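Local coordinates for protein endoglucanase A (Clostridium cellulolyticum, PDB 1EDG) that hydrolyses internal beta-1,4-glucosidic bonds of cellulose, as a family 5 glycoside hydrolase whose catalytic domain is a TIM barrel, at residues V285-T297 and Y322-I335. Numbering follows the deposited sequence.
Sequences VTWFMDNIYNKYT and YMSYYVAQAKARGI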
ATOM      1  N   VAL A 285       1.964  12.895 -13.569  1.00 16.77           N
ATOM      2  CA  VAL A 285       1.005  12.019 -12.901  1.00 16.46           C
ATOM      3  C   VAL A 285       0.545  10.865 -13.799  1.00 15.45           C
ATOM      4  O   VAL A 285       0.478   9.721 -13.362  1.00 17.69           O
ATOM      5  CB  VAL A 285      -0.248  12.822 -12.428  1.00 16.53           C
ATOM      6  CG1 VAL A 285      -1.340  11.881 -11.927  1.00 15.91           C
ATOM      7  CG2 VAL A 285       0.134  13.803 -11.329  1.00 16.53           C
ATOM      8  N   THR A 286       0.254  11.160 -15.061  1.00 15.49           N
ATOM      9  CA  THR A 286      -0.242  10.141 -15.983  1.00 15.24           C
ATOM     10  C   THR A 286       0.755   9.181 -16.648  1.00 15.31           C
ATOM     11  O   THR A 286       0.369   8.073 -17.029  1.00 14.98           O
ATOM     12  CB  THR A 286      -1.122  10.782 -17.084  1.00 15.98           C
ATOM     13  OG1 THR A 286      -0.349  11.735 -17.823  1.00 15.89           O
ATOM     14  CG2 THR A 286      -2.336  11.475 -16.463  1.00 16.96           C
ATOM     15  N   TRP A 287       2.026   9.565 -16.765  1.00 14.76           N
ATOM     16  CA  TRP A 287       2.999   8.697 -17.433  1.00 15.57           C
ATOM     17  C   TRP A 287       3.012   7.265 -16.905  1.00 13.61           C
ATOM     18  O   TRP A 287       2.852   6.313 -17.676  1.00 14.58           O
ATOM     19  CB  TRP A 287       4.416   9.296 -17.404  1.00 18.93           C
ATOM     20  CG  TRP A 287       5.152   9.107 -16.104  1.00 23.93           C
ATOM     21  CD1 TRP A 287       5.126   9.936 -15.019  1.00 23.91           C
ATOM     22  CD2 TRP A 287       5.975   7.985 -15.734  1.00 25.58           C
ATOM     23  NE1 TRP A 287       5.867   9.398 -13.994  1.00 26.92           N
ATOM     24  CE2 TRP A 287       6.401   8.202 -14.404  1.00 26.86           C
ATOM     25  CE3 TRP A 287       6.385   6.816 -16.395  1.00 25.47           C
ATOM     26  CZ2 TRP A 287       7.219   7.290 -13.715  1.00 27.42           C
ATOM     27  CZ3 TRP A 287       7.198   5.907 -15.711  1.00 26.23           C
ATOM     28  CH2 TRP A 287       7.605   6.152 -14.384  1.00 26.83           C
ATOM     29  N   PHE A 288       3.134   7.103 -15.591  1.00 13.04           N
ATOM     30  CA  PHE A 288       3.179   5.761 -15.027  1.00 11.90           C
ATOM     31  C   PHE A 288       1.828   5.061 -15.083  1.00 11.37           C
ATOM     32  O   PHE A 288       1.764   3.831 -15.192  1.00 12.38           O
ATOM     33  CB  PHE A 288       3.770   5.761 -13.605  1.00 12.64           C
ATOM     34  CG  PHE A 288       2.830   6.256 -12.541  1.00 13.78           C
ATOM     35  CD1 PHE A 288       2.746   7.611 -12.241  1.00 15.22           C
ATOM     36  CD2 PHE A 288       2.026   5.361 -11.838  1.00 14.26           C
ATOM     37  CE1 PHE A 288       1.870   8.069 -11.258  1.00 15.71           C
ATOM     38  CE2 PHE A 288       1.151   5.809 -10.858  1.00 15.60           C
ATOM     39  CZ  PHE A 288       1.074   7.168 -10.569  1.00 15.47           C
ATOM     40  N   MET A 289       0.748   5.840 -15.034  1.00 10.44           N
ATOM     41  CA  MET A 289      -0.591   5.270 -15.102  1.00 10.11           C
ATOM     42  C   MET A 289      -0.843   4.674 -16.481  1.00  9.38           C
ATOM     43  O   MET A 289      -1.491   3.635 -16.598  1.00 11.08           O
ATOM     44  CB  MET A 289      -1.650   6.318 -14.767  1.00 11.15           C
ATOM     45  CG  MET A 289      -1.551   6.806 -13.344  1.00 12.60           C
ATOM     46  SD  MET A 289      -2.980   7.742 -12.844  1.00 13.00           S
ATOM     47  CE  MET A 289      -2.498   8.232 -11.137  1.00 12.84           C
ATOM     48  N   ASP A 290      -0.330   5.329 -17.521  1.00 10.56           N
ATOM     49  CA  ASP A 290      -0.488   4.829 -18.884  1.00 11.71           C
ATOM     50  C   ASP A 290       0.292   3.526 -19.041  1.00 11.20           C
ATOM     51  O   ASP A 290      -0.184   2.584 -19.675  1.00 11.95           O
ATOM     52  CB  ASP A 290      -0.029   5.863 -19.912  1.00 12.25           C
ATOM     53  CG  ASP A 290      -1.050   6.971 -20.126  1.00 15.94           C
ATOM     54  OD1 ASP A 290      -2.257   6.732 -19.915  1.00 15.76           O
ATOM     55  OD2 ASP A 290      -0.643   8.084 -20.509  1.00 19.09           O
ATOM     56  N   ASN A 291       1.477   3.465 -18.441  1.00 11.69           N
ATOM     57  CA  ASN A 291       2.289   2.246 -18.491  1.00 13.44           C
ATOM     58  C   ASN A 291       1.518   1.104 -17.838  1.00 12.47           C
ATOM     59  O   ASN A 291       1.461  -0.009 -18.368  1.00 11.01           O
ATOM     60  CB  ASN A 291       3.617   2.444 -17.750  1.00 14.59           C
ATOM     61  CG  ASN A 291       4.578   3.332 -18.505  1.00 17.14           C
ATOM     62  OD1 ASN A 291       4.337   3.671 -19.667  1.00 17.98           O
ATOM     63  ND2 ASN A 291       5.666   3.720 -17.852  1.00 18.51           N
ATOM     64  N   ILE A 292       0.917   1.395 -16.689  1.00 11.13           N
ATOM     65  CA  ILE A 292       0.139   0.408 -15.956  1.00 11.20           C
ATOM     66  C   ILE A 292      -1.091  -0.034 -16.749  1.00 10.43           C
ATOM     67  O   ILE A 292      -1.407  -1.232 -16.806  1.00  9.48           O
ATOM     68  CB  ILE A 292      -0.280   0.956 -14.569  1.00 12.53           C
ATOM     69  CG1 ILE A 292       0.958   1.108 -13.678  1.00 14.50           C
ATOM     70  CG2 ILE A 292      -1.302   0.033 -13.914  1.00 12.75           C
ATOM     71  CD1 ILE A 292       0.688   1.837 -12.380  1.00 18.18           C
ATOM     72  N   TYR A 293      -1.770   0.923 -17.374  1.00  9.89           N
ATOM     73  CA  TYR A 293      -2.954   0.614 -18.169  1.00 10.12           C
ATOM     74  C   TYR A 293      -2.609  -0.310 -19.336  1.00 10.30           C
ATOM     75  O   TYR A 293      -3.242  -1.347 -19.532  1.00 10.54           O
ATOM     76  CB  TYR A 293      -3.585   1.898 -18.718  1.00 10.33           C
ATOM     77  CG  TYR A 293      -4.772   1.646 -19.620  1.00 11.50           C
ATOM     78  CD1 TYR A 293      -5.971   1.173 -19.094  1.00 11.93           C
ATOM     79  CD2 TYR A 293      -4.695   1.866 -20.997  1.00 11.00           C
ATOM     80  CE1 TYR A 293      -7.071   0.920 -19.909  1.00 13.16           C
ATOM     81  CE2 TYR A 293      -5.790   1.616 -21.824  1.00 11.11           C
ATOM     82  CZ  TYR A 293      -6.975   1.142 -21.272  1.00 12.95           C
ATOM     83  OH  TYR A 293      -8.065   0.865 -22.067  1.00 14.87           O
ATOM     84  N   ASN A 294      -1.593   0.071 -20.098  1.00 11.15           N
ATOM     85  CA  ASN A 294      -1.168  -0.703 -21.256  1.00 12.52           C
ATOM     86  C   ASN A 294      -0.676  -2.099 -20.928  1.00 12.67           C
ATOM     87  O   ASN A 294      -1.011  -3.061 -21.620  1.00 13.29           O
ATOM     88  CB  ASN A 294      -0.094   0.057 -22.032  1.00 14.29           C
ATOM     89  CG  ASN A 294      -0.618   1.348 -22.635  1.00 17.72           C
ATOM     90  OD1 ASN A 294      -1.793   1.446 -23.000  1.00 18.95           O
ATOM     91  ND2 ASN A 294       0.248   2.348 -22.741  1.00 20.60           N
ATOM     92  N   LYS A 295       0.079  -2.216 -19.844  1.00 11.29           N
ATOM     93  CA  LYS A 295       0.637  -3.496 -19.451  1.00 12.53           C
ATOM     94  C   LYS A 295      -0.312  -4.404 -18.676  1.00 12.12           C
ATOM     95  O   LYS A 295      -0.280  -5.626 -18.840  1.00 12.53           O
ATOM     96  CB  LYS A 295       1.920  -3.261 -18.646  1.00 16.10           C
ATOM     97  CG  LYS A 295       2.675  -4.517 -18.248  1.00 23.58           C
ATOM     98  CD  LYS A 295       3.121  -5.303 -19.466  1.00 29.50           C
ATOM     99  CE  LYS A 295       3.921  -6.544 -19.074  1.00 34.48           C
ATOM    100  NZ  LYS A 295       5.240  -6.197 -18.454  1.00 37.53           N
ATOM    101  N   TYR A 296      -1.190  -3.819 -17.870  1.00  9.01           N
ATOM    102  CA  TYR A 296      -2.066  -4.630 -17.039  1.00  8.73           C
ATOM    103  C   TYR A 296      -3.572  -4.423 -17.081  1.00  8.11           C
ATOM    104  O   TYR A 296      -4.307  -5.324 -17.497  1.00  8.96           O
ATOM    105  CB  TYR A 296      -1.619  -4.555 -15.571  1.00 10.15           C
ATOM    106  CG  TYR A 296      -0.242  -5.123 -15.299  1.00  8.99           C
ATOM    107  CD1 TYR A 296       0.009  -6.486 -15.451  1.00 11.23           C
ATOM    108  CD2 TYR A 296       0.814  -4.298 -14.898  1.00 10.63           C
ATOM    109  CE1 TYR A 296       1.269  -7.019 -15.217  1.00 11.75           C
ATOM    110  CE2 TYR A 296       2.091  -4.825 -14.657  1.00 11.33           C
ATOM    111  CZ  TYR A 296       2.304  -6.189 -14.822  1.00 12.73           C
ATOM    112  OH  TYR A 296       3.538  -6.747 -14.601  1.00 14.16           O
ATOM    113  N   THR A 297      -4.045  -3.267 -16.619  1.00  7.64           N
ATOM    114  CA  THR A 297      -5.489  -3.048 -16.539  1.00  7.43           C
ATOM    115  C   THR A 297      -6.282  -3.130 -17.844  1.00  7.71           C
ATOM    116  O   THR A 297      -7.398  -3.650 -17.847  1.00  9.96           O
ATOM    117  CB  THR A 297      -5.851  -1.792 -15.710  1.00  6.09           C
ATOM    118  OG1 THR A 297      -5.301  -0.624 -16.324  1.00  8.96           O
ATOM    119  CG2 THR A 297      -5.289  -1.916 -14.295  1.00  6.79           C
ATOM    120  N   TYR A 322      -4.367  18.405  -6.999  1.00 11.97           N
ATOM    121  CA  TYR A 322      -3.483  17.278  -7.292  1.00  9.96           C
ATOM    122  C   TYR A 322      -4.120  15.934  -6.931  1.00  9.21           C
ATOM    123  O   TYR A 322      -4.169  15.027  -7.766  1.00  9.68           O
ATOM    124  CB  TYR A 322      -2.132  17.451  -6.575  1.00  9.97           C
ATOM    125  CG  TYR A 322      -1.240  16.217  -6.584  1.00 11.60           C
ATOM    126  CD1 TYR A 322      -0.460  15.895  -7.701  1.00 11.59           C
ATOM    127  CD2 TYR A 322      -1.176  15.375  -5.472  1.00 11.57           C
ATOM    128  CE1 TYR A 322       0.364  14.760  -7.701  1.00 12.08           C
ATOM    129  CE2 TYR A 322      -0.363  14.246  -5.461  1.00 11.66           C
ATOM    130  CZ  TYR A 322       0.403  13.943  -6.571  1.00 11.99           C
ATOM    131  OH  TYR A 322       1.204  12.823  -6.536  1.00 12.76           O
ATOM    132  N   MET A 323      -4.623  15.792  -5.707  1.00  8.63           N
ATOM    133  CA  MET A 323      -5.229  14.521  -5.308  1.00 10.00           C
ATOM    134  C   MET A 323      -6.480  14.171  -6.118  1.00 11.21           C
ATOM    135  O   MET A 323      -6.704  13.000  -6.449  1.00 10.92           O
ATOM    136  CB  MET A 323      -5.523  14.477  -3.804  1.00 10.65           C
ATOM    137  CG  MET A 323      -4.270  14.406  -2.915  1.00 12.16           C
ATOM    138  SD  MET A 323      -3.077  13.096  -3.402  1.00 14.40           S
ATOM    139  CE  MET A 323      -4.049  11.600  -3.165  1.00 13.74           C
ATOM    140  N   SER A 324      -7.290  15.181  -6.440  1.00  9.73           N
ATOM    141  CA  SER A 324      -8.510  14.965  -7.237  1.00 10.34           C
ATOM    142  C   SER A 324      -8.165  14.433  -8.630  1.00  8.74           C
ATOM    143  O   SER A 324      -8.759  13.453  -9.097  1.00  9.35           O
ATOM    144  CB  SER A 324      -9.327  16.265  -7.365  1.00  9.62           C
ATOM    145  OG  SER A 324      -9.890  16.641  -6.119  1.00 11.25           O
ATOM    146  N   TYR A 325      -7.199  15.085  -9.271  1.00  7.31           N
ATOM    147  CA  TYR A 325      -6.736  14.709 -10.605  1.00  9.11           C
ATOM    148  C   TYR A 325      -6.106  13.305 -10.586  1.00  9.44           C
ATOM    149  O   TYR A 325      -6.372  12.479 -11.464  1.00  9.07           O
ATOM    150  CB  TYR A 325      -5.720  15.743 -11.090  1.00 10.26           C
ATOM    151  CG  TYR A 325      -5.186  15.513 -12.490  1.00 12.67           C
ATOM    152  CD1 TYR A 325      -5.870  15.993 -13.605  1.00 11.54           C
ATOM    153  CD2 TYR A 325      -3.969  14.859 -12.692  1.00 13.08           C
ATOM    154  CE1 TYR A 325      -5.354  15.834 -14.887  1.00 13.80           C
ATOM    155  CE2 TYR A 325      -3.442  14.693 -13.970  1.00 13.50           C
ATOM    156  CZ  TYR A 325      -4.138  15.183 -15.063  1.00 14.32           C
ATOM    157  OH  TYR A 325      -3.604  15.030 -16.321  1.00 15.30           O
ATOM    158  N   TYR A 326      -5.274  13.051  -9.578  1.00  8.47           N
ATOM    159  CA  TYR A 326      -4.602  11.765  -9.408  1.00  7.49           C
ATOM    160  C   TYR A 326      -5.631  10.625  -9.337  1.00  6.82           C
ATOM    161  O   TYR A 326      -5.550   9.647 -10.087  1.00  8.25           O
ATOM    162  CB  TYR A 326      -3.739  11.805  -8.128  1.00  7.49           C
ATOM    163  CG  TYR A 326      -2.788  10.637  -7.934  1.00  9.66           C
ATOM    164  CD1 TYR A 326      -3.265   9.373  -7.574  1.00  8.85           C
ATOM    165  CD2 TYR A 326      -1.407  10.804  -8.088  1.00 10.24           C
ATOM    166  CE1 TYR A 326      -2.393   8.303  -7.369  1.00  9.42           C
ATOM    167  CE2 TYR A 326      -0.523   9.737  -7.882  1.00  9.40           C
ATOM    168  CZ  TYR A 326      -1.025   8.490  -7.521  1.00  9.55           C
ATOM    169  OH  TYR A 326      -0.169   7.438  -7.294  1.00  9.74           O
ATOM    170  N   VAL A 327      -6.614  10.763  -8.453  1.00  6.55           N
ATOM    171  CA  VAL A 327      -7.638   9.732  -8.291  1.00  7.99           C
ATOM    172  C   VAL A 327      -8.507   9.562  -9.547  1.00  9.36           C
ATOM    173  O   VAL A 327      -8.798   8.438  -9.949  1.00  9.30           O
ATOM    174  CB  VAL A 327      -8.531  10.009  -7.049  1.00  9.46           C
ATOM    175  CG1 VAL A 327      -9.662   8.992  -6.973  1.00  8.59           C
ATOM    176  CG2 VAL A 327      -7.679   9.946  -5.770  1.00  8.12           C
ATOM    177  N   ALA A 328      -8.898  10.674 -10.165  1.00  7.72           N
ATOM    178  CA  ALA A 328      -9.718  10.632 -11.377  1.00  8.20           C
ATOM    179  C   ALA A 328      -8.991   9.913 -12.516  1.00  8.35           C
ATOM    180  O   ALA A 328      -9.580   9.081 -13.206  1.00 10.39           O
ATOM    181  CB  ALA A 328     -10.107  12.041 -11.807  1.00  8.70           C
ATOM    182  N   GLN A 329      -7.713  10.227 -12.710  1.00  7.86           N
ATOM    183  CA  GLN A 329      -6.920   9.600 -13.765  1.00  9.05           C
ATOM    184  C   GLN A 329      -6.736   8.102 -13.506  1.00  8.73           C
ATOM    185  O   GLN A 329      -6.753   7.295 -14.436  1.00  9.75           O
ATOM    186  CB  GLN A 329      -5.562  10.295 -13.905  1.00  9.32           C
ATOM    187  CG  GLN A 329      -5.640  11.731 -14.434  1.00 10.16           C
ATOM    188  CD  GLN A 329      -6.104  11.820 -15.886  1.00 12.64           C
ATOM    189  OE1 GLN A 329      -6.116  10.829 -16.618  1.00 12.53           O
ATOM    190  NE2 GLN A 329      -6.487  13.015 -16.307  1.00 12.81           N
ATOM    191  N   ALA A 330      -6.576   7.727 -12.241  1.00  8.47           N
ATOM    192  CA  ALA A 330      -6.421   6.314 -11.895  1.00  8.77           C
ATOM    193  C   ALA A 330      -7.737   5.565 -12.149  1.00  8.62           C
ATOM    194  O   ALA A 330      -7.745   4.475 -12.734  1.00  7.99           O
ATOM    195  CB  ALA A 330      -5.984   6.156 -10.428  1.00  7.86           C
ATOM    196  N   LYS A 331      -8.855   6.165 -11.738  1.00  9.12           N
ATOM    197  CA  LYS A 331     -10.172   5.556 -11.911  1.00  9.96           C
ATOM    198  C   LYS A 331     -10.477   5.296 -13.391  1.00  8.82           C
ATOM    199  O   LYS A 331     -11.023   4.244 -13.747  1.00  8.55           O
ATOM    200  CB  LYS A 331     -11.246   6.446 -11.265  1.00 11.95           C
ATOM    201  CG  LYS A 331     -12.653   5.866 -11.232  1.00 14.14           C
ATOM    202  CD  LYS A 331     -13.429   6.276 -12.463  1.00 19.21           C
ATOM    203  CE  LYS A 331     -14.859   5.788 -12.430  1.00 22.70           C
ATOM    204  NZ  LYS A 331     -15.516   6.081 -13.741  1.00 27.45           N
ATOM    205  N   ALA A 332     -10.102   6.242 -14.246  1.00  7.77           N
ATOM    206  CA  ALA A 332     -10.328   6.117 -15.689  1.00  9.57           C
ATOM    207  C   ALA A 332      -9.595   4.907 -16.271  1.00 11.11           C
ATOM    208  O   ALA A 332      -9.959   4.411 -17.335  1.00 12.16           O
ATOM    209  CB  ALA A 332      -9.885   7.397 -16.408  1.00  8.65           C
ATOM    210  N   ARG A 333      -8.561   4.440 -15.575  1.00  9.28           N
ATOM    211  CA  ARG A 333      -7.780   3.289 -16.024  1.00  9.41           C
ATOM    212  C   ARG A 333      -8.021   2.045 -15.159  1.00  8.11           C
ATOM    213  O   ARG A 333      -7.250   1.079 -15.214  1.00  8.16           O
ATOM    214  CB  ARG A 333      -6.290   3.650 -16.058  1.00  9.06           C
ATOM    215  CG  ARG A 333      -5.942   4.752 -17.062  1.00  9.13           C
ATOM    216  CD  ARG A 333      -4.609   5.386 -16.707  1.00  9.88           C
ATOM    217  NE  ARG A 333      -4.170   6.418 -17.645  1.00 11.18           N
ATOM    218  CZ  ARG A 333      -4.631   7.667 -17.674  1.00 12.60           C
ATOM    219  NH1 ARG A 333      -5.563   8.058 -16.812  1.00 14.02           N
ATOM    220  NH2 ARG A 333      -4.151   8.534 -18.560  1.00 13.90           N
ATOM    221  N   GLY A 334      -9.096   2.080 -14.371  1.00  7.20           N
ATOM    222  CA  GLY A 334      -9.477   0.964 -13.516  1.00  6.85           C
ATOM    223  C   GLY A 334      -8.571   0.682 -12.329  1.00  8.31           C
ATOM    224  O   GLY A 334      -8.644  -0.403 -11.747  1.00 10.08           O
ATOM    225  N   ILE A 335      -7.779   1.670 -11.922  1.00  7.91           N
ATOM    226  CA  ILE A 335      -6.832   1.510 -10.817  1.00  9.23           C
ATOM    227  C   ILE A 335      -7.325   2.089  -9.483  1.00  8.30           C
ATOM    228  O   ILE A 335      -7.803   3.228  -9.434  1.00  9.05           O
ATOM    229  CB  ILE A 335      -5.493   2.206 -11.163  1.00  9.07           C
ATOM    230  CG1 ILE A 335      -4.954   1.721 -12.518  1.00  9.02           C
ATOM    231  CG2 ILE A 335      -4.470   1.978 -10.057  1.00  8.73           C
ATOM    232  CD1 ILE A 335      -3.860   2.609 -13.099  1.00  9.34           C
TER
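Met-289 and Arg-333 are the two residues most covered in the packing between two neighbouring outer helices of the TIM barrel, 279-297 and 316-332, joined in the chain through strand 303-308 of the barrel wall; segments 285-297 and 322-332 run nearly parallel, their axes 17° apart. The apolar part begins with Met-289, whose unbranched, extended chain carries CE over the centre of the Tyr-326 ring, a CH-pi contact of 3.7 Å from CE to the ring centroid, while SD lies against Gln-329 CB and the backbone N of Ala-330. Ala-330, with only a methyl, probably helps the thioether approach the helix backbone. On the barrel side, Phe-288 CZ meets Tyr-326 OH at 3.5 Å, with this oxygen at the edge of the phenylalanine ring; the hydroxyl itself is hydrogen-bonded to Ala-255 O. Val-285, short and branched, fits among three tyrosines, CG2 against Tyr-322 CE1 and CG1 against Tyr-325 CD2 and Tyr-326 CD2. Further along, Ile-292 CG2 meets Ile-335 CD1 at 3.7 Å.

The polar part centres on Arg-333, long enough to cross to the other helix. With CD against Met-289 CB, its side chain stays extended from CG to NE (chi2 160°, chi3 178°) and brings NE and NH2 into a side-on salt bridge to one oxygen, Asp-290 OD1, at 3.0 and 2.9 Å respectively, from the same face of the carboxylate. NH1 turns back to the last turn of the preceding helix, hydrogen-bonding to both Gln-329 O and Gln-329 OE1, so four hydrogen bonds fix the guanidinium's rotation. Gly-334, with positive phi, closes helix 316-332 in a Schellman motif, and the chain then enters strand 336-339. Just before that glycine, the Arg-333 carbonyl oxygen accepts a 2.8 Å hydrogen bond from Thr-297 OG1, which lies in the carbonyl plane.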